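Local coordinates for T9SS C-terminal target domain-containing protein (Bacteroides cellulosilyticus, PDB 5JVK) that probably hydrolyses O-glycosidic bonds as a family 39 glycoside hydrolase of a gut symbiont, at residues Phe122-Ile133 with Phe158-Pro169; Leu274-Asp283 with Asn326-Leu334. All coordinates share one frame; numbering follows the deposited sequence.

Contact 1 of 2, residues Phe122-Ile133 with Phe158-Pro169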
loop_
_atom_site.group_PDB
_atom_site.type_symbol
_atom_site.label_atom_id
_atom_site.label_comp_id
_atom_site.label_asym_id
_atom_site.label_seq_id
_atom_site.Cartn_x
_atom_site.Cartn_y
_atom_site.Cartn_z
ATOM N N PHE A 122 -5.811 6.645 -10.573
ATOM C CA PHE A 122 -4.347 6.803 -10.519
ATOM C C PHE A 122 -3.876 8.175 -10.049
ATOM O O PHE A 122 -2.759 8.297 -9.546
ATOM C CB PHE A 122 -3.683 6.408 -11.844
ATOM C CG PHE A 122 -3.334 4.954 -11.909
ATOM C CD1 PHE A 122 -4.318 3.999 -12.139
ATOM C CD2 PHE A 122 -2.031 4.530 -11.677
ATOM C CE1 PHE A 122 -3.999 2.650 -12.168
ATOM C CE2 PHE A 122 -1.706 3.186 -11.707
ATOM C CZ PHE A 122 -2.690 2.242 -11.953
ATOM N N ARG A 123 -4.718 9.193 -10.208
ATOM C CA ARG A 123 -4.480 10.501 -9.589
ATOM C C ARG A 123 -4.596 10.390 -8.063
ATOM O O ARG A 123 -3.810 10.995 -7.331
ATOM C CB ARG A 123 -5.471 11.534 -10.136
ATOM C CG ARG A 123 -5.211 12.978 -9.726
ATOM C CD ARG A 123 -6.160 13.916 -10.466
ATOM N NE ARG A 123 -6.517 15.099 -9.677
ATOM C CZ ARG A 123 -7.545 15.917 -9.931
ATOM N NH1 ARG A 123 -8.358 15.714 -10.970
ATOM N NH2 ARG A 123 -7.768 16.960 -9.131
ATOM N N LEU A 124 -5.572 9.610 -7.596
ATOM C CA LEU A 124 -5.752 9.352 -6.165
ATOM C C LEU A 124 -4.638 8.471 -5.586
ATOM O O LEU A 124 -4.230 8.669 -4.443
ATOM C CB LEU A 124 -7.127 8.729 -5.894
ATOM C CG LEU A 124 -8.330 9.639 -6.176
ATOM C CD1 LEU A 124 -9.599 8.836 -6.402
ATOM C CD2 LEU A 124 -8.533 10.634 -5.046
ATOM N N ILE A 125 -4.154 7.507 -6.373
ATOM C CA ILE A 125 -2.997 6.688 -5.988
ATOM C C ILE A 125 -1.735 7.547 -5.865
ATOM O O ILE A 125 -0.952 7.358 -4.930
ATOM C CB ILE A 125 -2.757 5.510 -6.973
ATOM C CG1 ILE A 125 -3.896 4.487 -6.869
ATOM C CG2 ILE A 125 -1.425 4.811 -6.690
ATOM C CD1 ILE A 125 -4.053 3.589 -8.081
ATOM N N ARG A 126 -1.546 8.476 -6.805
ATOM C CA ARG A 126 -0.388 9.386 -6.804
ATOM C C ARG A 126 -0.324 10.261 -5.550
ATOM O O ARG A 126 0.736 10.384 -4.934
ATOM C CB ARG A 126 -0.390 10.274 -8.063
ATOM C CG ARG A 126 0.630 11.413 -8.077
ATOM C CD ARG A 126 2.065 10.925 -7.955
ATOM N NE ARG A 126 3.009 12.044 -7.902
ATOM C CZ ARG A 126 3.232 12.823 -6.838
ATOM N NH1 ARG A 126 2.588 12.629 -5.684
ATOM N NH2 ARG A 126 4.123 13.809 -6.924
ATOM N N MET A 127 -1.452 10.864 -5.183
ATOM C CA MET A 127 -1.511 11.759 -4.021
ATOM C C MET A 127 -1.363 11.033 -2.672
ATOM O O MET A 127 -1.098 11.676 -1.655
ATOM C CB MET A 127 -2.802 12.593 -4.049
ATOM C CG MET A 127 -2.843 13.616 -5.174
ATOM S SD MET A 127 -4.297 14.688 -5.123
ATOM C CE MET A 127 -5.592 13.533 -5.568
ATOM N N ALA A 128 -1.554 9.712 -2.662
ATOM C CA ALA A 128 -1.252 8.878 -1.488
ATOM C C ALA A 128 0.249 8.598 -1.316
ATOM O O ALA A 128 0.662 8.102 -0.264
ATOM C CB ALA A 128 -2.018 7.567 -1.556
ATOM N N GLY A 129 1.047 8.882 -2.350
ATOM C CA GLY A 129 2.509 8.796 -2.283
ATOM C C GLY A 129 3.118 7.526 -2.852
ATOM O O GLY A 129 4.332 7.353 -2.795
ATOM N N PHE A 130 2.294 6.642 -3.414
ATOM C CA PHE A 130 2.772 5.355 -3.921
ATOM C C PHE A 130 3.535 5.504 -5.239
ATOM O O PHE A 130 3.194 6.350 -6.072
ATOM C CB PHE A 130 1.603 4.388 -4.118
ATOM C CG PHE A 130 0.863 4.057 -2.848
ATOM C CD1 PHE A 130 1.415 3.187 -1.910
ATOM C CD2 PHE A 130 -0.394 4.604 -2.594
ATOM C CE1 PHE A 130 0.734 2.877 -0.740
ATOM C CE2 PHE A 130 -1.081 4.298 -1.428
ATOM C CZ PHE A 130 -0.517 3.432 -0.499
ATOM N N THR A 131 4.575 4.684 -5.404
ATOM C CA THR A 131 5.345 4.590 -6.652
ATOM C C THR A 131 5.221 3.233 -7.355
ATOM O O THR A 131 5.821 3.032 -8.414
ATOM C CB THR A 131 6.839 4.832 -6.388
ATOM O OG1 THR A 131 7.318 3.857 -5.457
ATOM C CG2 THR A 131 7.063 6.226 -5.840
ATOM N N ARG A 132 4.468 2.302 -6.763
ATOM C CA ARG A 132 4.226 0.990 -7.359
ATOM C C ARG A 132 2.760 0.608 -7.217
ATOM O O ARG A 132 2.092 1.028 -6.270
ATOM C CB ARG A 132 5.086 -0.076 -6.681
ATOM C CG ARG A 132 6.584 0.131 -6.820
ATOM C CD ARG A 132 7.339 -0.947 -6.065
ATOM N NE ARG A 132 8.785 -0.724 -6.051
ATOM C CZ ARG A 132 9.622 -0.997 -7.054
ATOM N NH1 ARG A 132 9.184 -1.505 -8.207
ATOM N NH2 ARG A 132 10.920 -0.751 -6.904
ATOM N N ILE A 133 2.266 -0.180 -8.169
ATOM C CA ILE A 133 0.942 -0.794 -8.062
ATOM C C ILE A 133 1.010 -2.265 -8.448
ATOM O O ILE A 133 1.846 -2.660 -9.257
ATOM C CB ILE A 133 -0.142 -0.061 -8.894
ATOM C CG1 ILE A 133 0.192 -0.048 -10.400
ATOM C CG2 ILE A 133 -0.359 1.347 -8.351
ATOM C CD1 ILE A 133 -0.423 -1.178 -11.206
ATOM N N PHE A 158 -4.151 -0.043 -17.327
ATOM C CA PHE A 158 -3.333 -0.051 -16.098
ATOM C C PHE A 158 -1.928 0.514 -16.320
ATOM O O PHE A 158 -1.482 1.386 -15.571
ATOM C CB PHE A 158 -3.216 -1.472 -15.497
ATOM C CG PHE A 158 -4.213 -1.760 -14.406
ATOM C CD1 PHE A 158 -5.237 -2.688 -14.589
ATOM C CD2 PHE A 158 -4.123 -1.105 -13.181
ATOM C CE1 PHE A 158 -6.150 -2.951 -13.577
ATOM C CE2 PHE A 158 -5.034 -1.364 -12.167
ATOM C CZ PHE A 158 -6.050 -2.287 -12.365
ATOM N N VAL A 159 -1.251 0.022 -17.356
ATOM C CA VAL A 159 0.153 0.365 -17.606
ATOM C C VAL A 159 0.330 1.817 -18.074
ATOM O O VAL A 159 1.244 2.500 -17.611
ATOM C CB VAL A 159 0.815 -0.632 -18.590
ATOM C CG1 VAL A 159 2.233 -0.199 -18.958
ATOM C CG2 VAL A 159 0.848 -2.026 -17.977
ATOM N N SER A 160 -0.530 2.289 -18.975
ATOM C CA SER A 160 -0.441 3.676 -19.457
ATOM C C SER A 160 -0.781 4.683 -18.352
ATOM O O SER A 160 -0.109 5.708 -18.219
ATOM C CB SER A 160 -1.328 3.902 -20.689
ATOM O OG SER A 160 -2.696 3.991 -20.339
ATOM N N ALA A 161 -1.811 4.378 -17.562
ATOM C CA ALA A 161 -2.179 5.197 -16.400
ATOM C C ALA A 161 -1.078 5.238 -15.334
ATOM O O ALA A 161 -0.898 6.260 -14.674
ATOM C CB ALA A 161 -3.484 4.708 -15.789
ATOM N N SER A 162 -0.353 4.131 -15.167
ATOM C CA SER A 162 0.803 4.084 -14.264
ATOM C C SER A 162 1.946 4.981 -14.749
ATOM O O SER A 162 2.621 5.621 -13.942
ATOM C CB SER A 162 1.324 2.647 -14.106
ATOM O OG SER A 162 0.317 1.763 -13.650
ATOM N N GLU A 163 2.161 5.010 -16.062
ATOM C CA GLU A 163 3.245 5.799 -16.661
ATOM C C GLU A 163 3.014 7.313 -16.594
ATOM O O GLU A 163 3.973 8.071 -16.451
ATOM C CB GLU A 163 3.498 5.353 -18.106
ATOM C CG GLU A 163 4.169 3.987 -18.182
ATOM C CD GLU A 163 4.071 3.318 -19.543
ATOM O OE1 GLU A 163 4.983 2.526 -19.865
ATOM O OE2 GLU A 163 3.090 3.555 -20.285
ATOM N N LYS A 164 1.757 7.745 -16.686
ATOM C CA LYS A 164 1.423 9.168 -16.540
ATOM C C LYS A 164 1.699 9.695 -15.133
ATOM O O LYS A 164 2.085 10.852 -14.979
ATOM C CB LYS A 164 -0.038 9.445 -16.925
ATOM C CG LYS A 164 -0.313 9.273 -18.413
ATOM C CD LYS A 164 -1.574 9.996 -18.861
ATOM C CE LYS A 164 -1.733 9.924 -20.374
ATOM N NZ LYS A 164 -2.865 10.765 -20.859
ATOM N N GLU A 165 1.510 8.847 -14.119
ATOM C CA GLU A 165 1.737 9.232 -12.718
ATOM C C GLU A 165 3.078 8.736 -12.147
ATOM O O GLU A 165 3.301 8.825 -10.941
ATOM C CB GLU A 165 0.560 8.757 -11.850
ATOM C CG GLU A 165 -0.802 9.339 -12.246
ATOM C CD GLU A 165 -0.992 10.808 -11.879
ATOM O OE1 GLU A 165 -0.067 11.433 -11.316
ATOM O OE2 GLU A 165 -2.086 11.347 -12.157
ATOM N N GLY A 166 3.969 8.243 -13.012
ATOM C CA GLY A 166 5.323 7.845 -12.624
ATOM C C GLY A 166 5.362 6.659 -11.682
ATOM O O GLY A 166 6.054 6.691 -10.663
ATOM N N ILE A 167 4.616 5.614 -12.030
ATOM C CA ILE A 167 4.434 4.446 -11.173
ATOM C C ILE A 167 4.888 3.195 -11.931
ATOM O O ILE A 167 4.538 3.018 -13.096
ATOM C CB ILE A 167 2.955 4.330 -10.731
ATOM C CG1 ILE A 167 2.607 5.463 -9.752
ATOM C CG2 ILE A 167 2.666 2.979 -10.084
ATOM C CD1 ILE A 167 1.123 5.698 -9.564
ATOM N N LYS A 168 5.670 2.346 -11.264
ATOM C CA LYS A 168 6.118 1.071 -11.831
ATOM C C LYS A 168 5.095 -0.028 -11.524
ATOM O O LYS A 168 4.945 -0.405 -10.359
ATOM C CB LYS A 168 7.473 0.663 -11.251
ATOM C CG LYS A 168 8.629 1.559 -11.652
ATOM C CD LYS A 168 9.949 0.963 -11.190
ATOM C CE LYS A 168 11.090 1.961 -11.305
ATOM N NZ LYS A 168 12.320 1.465 -10.626
ATOM N N PRO A 169 4.399 -0.559 -12.555
ATOM C CA PRO A 169 3.424 -1.611 -12.265
ATOM C C PRO A 169 4.068 -2.990 -12.094
ATOM O O PRO A 169 4.989 -3.336 -12.836
ATOM C CB PRO A 169 2.495 -1.589 -13.488
ATOM C CG PRO A 169 3.214 -0.823 -14.548
ATOM C CD PRO A 169 4.518 -0.324 -14.003
HETATM O O HOH W 1 6.642 -2.464 -9.011
HETATM O O HOH W 2 11.526 -1.656 -10.080
#

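Contact 2 of 2, residues Leu274-Asp283 with Asn326-Leu334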
loop_
_atom_site.group_PDB
_atom_site.type_symbol
_atom_site.label_atom_id
_atom_site.label_comp_id
_atom_site.label_asym_id
_atom_site.label_seq_id
_atom_site.Cartn_x
_atom_site.Cartn_y
_atom_site.Cartn_z
ATOM N N LEU A 274 14.760 -23.855 -1.917
ATOM C CA LEU A 274 16.220 -23.749 -1.803
ATOM C C LEU A 274 16.869 -25.092 -1.467
ATOM O O LEU A 274 17.893 -25.451 -2.056
ATOM C CB LEU A 274 16.617 -22.702 -0.754
ATOM C CG LEU A 274 16.224 -21.246 -1.043
ATOM C CD1 LEU A 274 16.420 -20.393 0.200
ATOM C CD2 LEU A 274 17.001 -20.668 -2.217
ATOM N N ASP A 275 16.268 -25.828 -0.530
ATOM C CA ASP A 275 16.753 -27.164 -0.142
ATOM C C ASP A 275 16.678 -28.193 -1.279
ATOM O O ASP A 275 17.432 -29.166 -1.271
ATOM C CB ASP A 275 16.001 -27.690 1.095
ATOM C CG ASP A 275 16.341 -26.921 2.378
ATOM O OD1 ASP A 275 17.267 -26.077 2.379
ATOM O OD2 ASP A 275 15.669 -27.171 3.402
ATOM N N ALA A 276 15.782 -27.970 -2.246
ATOM C CA ALA A 276 15.707 -28.776 -3.475
ATOM C C ALA A 276 16.540 -28.213 -4.650
ATOM O O ALA A 276 16.282 -28.559 -5.804
ATOM C CB ALA A 276 14.250 -28.932 -3.896
ATOM N N GLY A 277 17.527 -27.359 -4.364
ATOM C CA GLY A 277 18.410 -26.794 -5.392
ATOM C C GLY A 277 17.748 -25.892 -6.426
ATOM O O GLY A 277 18.233 -25.790 -7.556
ATOM N N GLY A 278 16.659 -25.225 -6.041
ATOM C CA GLY A 278 15.869 -24.396 -6.964
ATOM C C GLY A 278 16.170 -22.901 -6.974
ATOM O O GLY A 278 15.476 -22.146 -7.654
ATOM N N VAL A 279 17.200 -22.476 -6.239
ATOM C CA VAL A 279 17.535 -21.049 -6.073
ATOM C C VAL A 279 17.689 -20.251 -7.382
ATOM O O VAL A 279 17.275 -19.088 -7.444
ATOM C CB VAL A 279 18.802 -20.862 -5.186
ATOM C CG1 VAL A 279 20.066 -21.367 -5.879
ATOM C CG2 VAL A 279 18.966 -19.407 -4.762
ATOM N N ASP A 280 18.263 -20.877 -8.413
ATOM C CA ASP A 280 18.553 -20.197 -9.692
ATOM C C ASP A 280 17.332 -19.887 -10.554
ATOM O O ASP A 280 17.417 -19.040 -11.446
ATOM C CB ASP A 280 19.538 -21.014 -10.540
ATOM C CG ASP A 280 20.928 -21.053 -9.950
ATOM O OD1 ASP A 280 21.455 -19.985 -9.572
ATOM O OD2 ASP A 280 21.505 -22.155 -9.876
ATOM N N PHE A 281 16.208 -20.556 -10.298
ATOM C CA PHE A 281 15.014 -20.415 -11.143
ATOM C C PHE A 281 14.086 -19.253 -10.752
ATOM O O PHE A 281 12.940 -19.190 -11.212
ATOM C CB PHE A 281 14.269 -21.756 -11.201
ATOM C CG PHE A 281 15.113 -22.873 -11.755
ATOM C CD1 PHE A 281 15.264 -23.030 -13.133
ATOM C CD2 PHE A 281 15.796 -23.737 -10.906
ATOM C CE1 PHE A 281 16.060 -24.044 -13.651
ATOM C CE2 PHE A 281 16.595 -24.753 -11.419
ATOM C CZ PHE A 281 16.726 -24.908 -12.793
ATOM N N GLN A 282 14.579 -18.344 -9.902
ATOM C CA GLN A 282 13.922 -17.061 -9.634
ATOM C C GLN A 282 14.936 -15.924 -9.540
ATOM O O GLN A 282 16.131 -16.148 -9.318
ATOM C CB GLN A 282 13.147 -17.083 -8.312
ATOM C CG GLN A 282 12.435 -18.379 -7.975
ATOM C CD GLN A 282 13.081 -19.158 -6.850
ATOM O OE1 GLN A 282 14.301 -19.332 -6.806
ATOM N NE2 GLN A 282 12.258 -19.642 -5.932
ATOM N N ASP A 283 14.430 -14.706 -9.713
ATOM C CA ASP A 283 15.141 -13.484 -9.338
ATOM C C ASP A 283 14.731 -13.028 -7.930
ATOM O O ASP A 283 15.490 -12.339 -7.247
ATOM C CB ASP A 283 14.860 -12.381 -10.357
ATOM C CG ASP A 283 15.197 -12.798 -11.779
ATOM O OD1 ASP A 283 16.258 -13.418 -11.988
ATOM O OD2 ASP A 283 14.391 -12.511 -12.689
ATOM N N ASN A 326 21.844 -17.692 1.303
ATOM C CA ASN A 326 21.513 -18.683 0.275
ATOM C C ASN A 326 21.436 -18.016 -1.094
ATOM O O ASN A 326 20.364 -17.904 -1.693
ATOM C CB ASN A 326 20.199 -19.397 0.613
ATOM C CG ASN A 326 20.263 -20.147 1.932
ATOM O OD1 ASN A 326 20.433 -21.366 1.956
ATOM N ND2 ASN A 326 20.136 -19.420 3.039
ATOM N N LEU A 327 22.598 -17.596 -1.588
ATOM C CA LEU A 327 22.701 -16.889 -2.863
ATOM C C LEU A 327 22.463 -17.815 -4.057
ATOM O O LEU A 327 22.477 -19.039 -3.927
ATOM C CB LEU A 327 24.078 -16.235 -2.997
ATOM C CG LEU A 327 24.482 -15.200 -1.944
ATOM C CD1 LEU A 327 25.947 -14.823 -2.114
ATOM C CD2 LEU A 327 23.602 -13.962 -2.017
ATOM N N ARG A 328 22.245 -17.209 -5.220
ATOM C CA ARG A 328 22.148 -17.942 -6.486
ATOM C C ARG A 328 23.542 -18.388 -6.947
ATOM O O ARG A 328 24.554 -17.982 -6.360
ATOM C CB ARG A 328 21.513 -17.064 -7.568
ATOM C CG ARG A 328 20.091 -16.611 -7.276
ATOM C CD ARG A 328 19.601 -15.656 -8.349
ATOM N NE ARG A 328 19.222 -16.378 -9.567
ATOM C CZ ARG A 328 19.520 -16.022 -10.820
ATOM N NH1 ARG A 328 20.239 -14.930 -11.097
ATOM N NH2 ARG A 328 19.096 -16.784 -11.825
ATOM N N SER A 329 23.589 -19.204 -8.004
ATOM C CA SER A 329 24.858 -19.660 -8.599
ATOM C C SER A 329 25.716 -18.495 -9.091
ATOM O O SER A 329 26.925 -18.463 -8.847
ATOM C CB SER A 329 24.599 -20.630 -9.753
ATOM O OG SER A 329 23.977 -21.809 -9.283
ATOM N N ASP A 330 25.075 -17.524 -9.747
ATOM C CA ASP A 330 25.738 -16.269 -10.149
ATOM C C ASP A 330 25.956 -15.258 -8.995
ATOM O O ASP A 330 26.311 -14.104 -9.245
ATOM C CB ASP A 330 24.995 -15.611 -11.336
ATOM C CG ASP A 330 23.582 -15.125 -10.988
ATOM O OD1 ASP A 330 23.146 -15.227 -9.820
ATOM O OD2 ASP A 330 22.895 -14.637 -11.909
ATOM N N LYS A 331 25.720 -15.697 -7.752
ATOM C CA LYS A 331 25.913 -14.918 -6.521
ATOM C C LYS A 331 24.977 -13.707 -6.338
ATOM O O LYS A 331 25.166 -12.918 -5.408
ATOM C CB LYS A 331 27.386 -14.508 -6.355
ATOM C CG LYS A 331 28.372 -15.670 -6.270
ATOM C CD LYS A 331 28.239 -16.423 -4.950
ATOM C CE LYS A 331 29.418 -17.346 -4.679
ATOM N NZ LYS A 331 29.346 -18.599 -5.479
ATOM N N LYS A 332 23.952 -13.579 -7.186
ATOM C CA LYS A 332 22.947 -12.537 -7.017
ATOM C C LYS A 332 22.022 -12.957 -5.883
ATOM O O LYS A 332 21.705 -14.138 -5.724
ATOM C CB LYS A 332 22.136 -12.308 -8.300
ATOM C CG LYS A 332 22.950 -11.858 -9.509
ATOM C CD LYS A 332 23.474 -10.433 -9.374
ATOM C CE LYS A 332 24.525 -10.127 -10.433
ATOM N NZ LYS A 332 25.242 -8.848 -10.176
ATOM N N GLU A 333 21.608 -11.977 -5.090
ATOM C CA GLU A 333 20.739 -12.206 -3.949
ATOM C C GLU A 333 19.290 -12.242 -4.424
ATOM O O GLU A 333 18.898 -11.425 -5.254
ATOM C CB GLU A 333 20.946 -11.079 -2.945
ATOM C CG GLU A 333 20.300 -11.310 -1.599
ATOM C CD GLU A 333 20.837 -10.369 -0.545
ATOM O OE1 GLU A 333 20.090 -9.471 -0.107
ATOM O OE2 GLU A 333 22.017 -10.522 -0.167
ATOM N N LEU A 334 18.504 -13.190 -3.916
ATOM C CA LEU A 334 17.070 -13.221 -4.213
ATOM C C LEU A 334 16.372 -12.060 -3.497
ATOM O O LEU A 334 16.516 -11.897 -2.282
ATOM C CB LEU A 334 16.428 -14.542 -3.784
ATOM C CG LEU A 334 16.800 -15.823 -4.533
ATOM C CD1 LEU A 334 16.091 -17.006 -3.886
ATOM C CD2 LEU A 334 16.446 -15.731 -6.010
HETATM O O HOH W 3 18.230 -12.155 -7.924
#

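Contact 1 of 2, residues Phe122-Ile133 with Phe158-Pro169
The Phe122 ring lies against the last turns of helix 153-164, with Ala161 CB over one face, a CH-pi contact 4.0 Å from the ring centroid. Ile125 CD1, from the next turn of the same helix as Phe122, covers the opposite face, so the ring is sandwiched between methyl groups. The rim meets Phe158: Phe122 CZ is 3.8 Å from Phe158 CD2, edge against edge, the two side chains crossing at about a right angle. Ser162 OG comes within 3.1 Å of Phe122 CE2, obliquely to the ring; its hydroxyl is turned back to donate to Phe158 O at 2.7 Å, and Ser162 N reaches that carbonyl from the other face of its plane. Deeper in, Ile167 CD1 touches Phe122 CD2 and Ile125 CG2, while Ile167 CG2 meets Ile133 CG2 at 3.8 Å.

Two successive helix-to-strand passages of a (beta/alpha)8 barrel meet here: the helical pieces 122-127 and 158-164 cross at -43°, and each leads into one of the neighbouring parallel strands 132-138 and 168-174. Lys168 N donates to Thr131 O at 2.9 Å; the return bond from Ile133 N to Lys168 O is weak. Beyond Ile167, Ile133 CD1 reaches Pro169 CB, helped by a chi1 of 60° that sets CG1 between backbone N and carbonyl carbon.

On the other strand face Arg132 and Lys168 run side by side, and water 2 accepts from Arg132 NH1 and Lys168 NZ. Water 1 joins Arg132 NH1 to Lys168 O, while Arg132 NE donates to Leu104 O. At the helix ends, Glu165 folds back at chi2 (-73°), bringing OE1 within 3.3 Å of Arg126 CG; the Arg126 guanidinium continues past it, and its NH2 bonds Ile97 O. A Schellman motif at Gly129 turns the chain toward strand 132-138.

Contact 2 of 2, residues Leu274-Asp283 with Asn326-Leu334
Arg328 threads its side chain along the loop Val279-Gln282, meeting a different group at almost every atom. Its CB lies 3.5 Å from Asp280 OD1, and CG rests on Val279, near both the carbonyl O and CG2. CD and NE then pass Gln282 O, with NE at 3.1 Å from that oxygen. A bend at chi3 (77°) swings the guanidinium round to the backbone of Asp280, where NH2 donates to Asp280 O at 2.8 Å. That bond is nearly straight, 172° at the hydrogen, and the oxygen lies close to the guanidinium plane. NH1 forms a salt bridge with Asp330 OD2, within the same loop. Asp283 OD1 stands over one guanidinium face, probably attracting it by charge alone, since no N-H is aimed at it; its own hydrogen bond is to Tyr241 OH.

Asp280 answers with its carboxylate, which grips Ser329 in two places. OD1 accepts from Ser329 N at 2.8 Å and OD2 from Ser329 OG at 2.6 Å, both through syn lone pairs. This pairing holds the start of the type I turn Arg328-Lys331, whose Asp330 makes an Asx turn by accepting from Lys332 N.

Beside the polar group, Leu334 CD1 packs on Val279 CG2 (3.8 Å) and touches Leu274 CD2, and Leu274 CD1 meets Asn326 CB. Water 3 donates to both Asp283 O and Glu333 O, bridging the two backbones just where they begin to run side by side. The segments thus join the connection from helix 270-275 to strand 284-287 with the one from helix 312-325 to strand 335-341, two adjacent strands of the barrel, while Asp283 reaches back through a salt bridge to Lys245 of helix 229-247.

Overall arrangement
Both contacts belong to the same eight-stranded parallel beta/alpha barrel and join regions where a helix passes into the next strand; contact 1 includes the helices and strands themselves, contact 2 mainly the loops. Contact 1 comes first along the chain, leading into the second and third strands, 132-138 and 168-174; contact 2 follows, before the sixth and seventh, 284-287 and 335-341. Their centres are 31 Å apart and their nearest atoms about 12 Å, so they do not touch. Contact 1 is largely buried, its centre about 12 Å from the centre of the chain, whereas contact 2 lies at the surface, its centre about 28 Å from that point. Together they tie neighbouring units of the barrel that, as in related glycoside hydrolases, probably carries the active site.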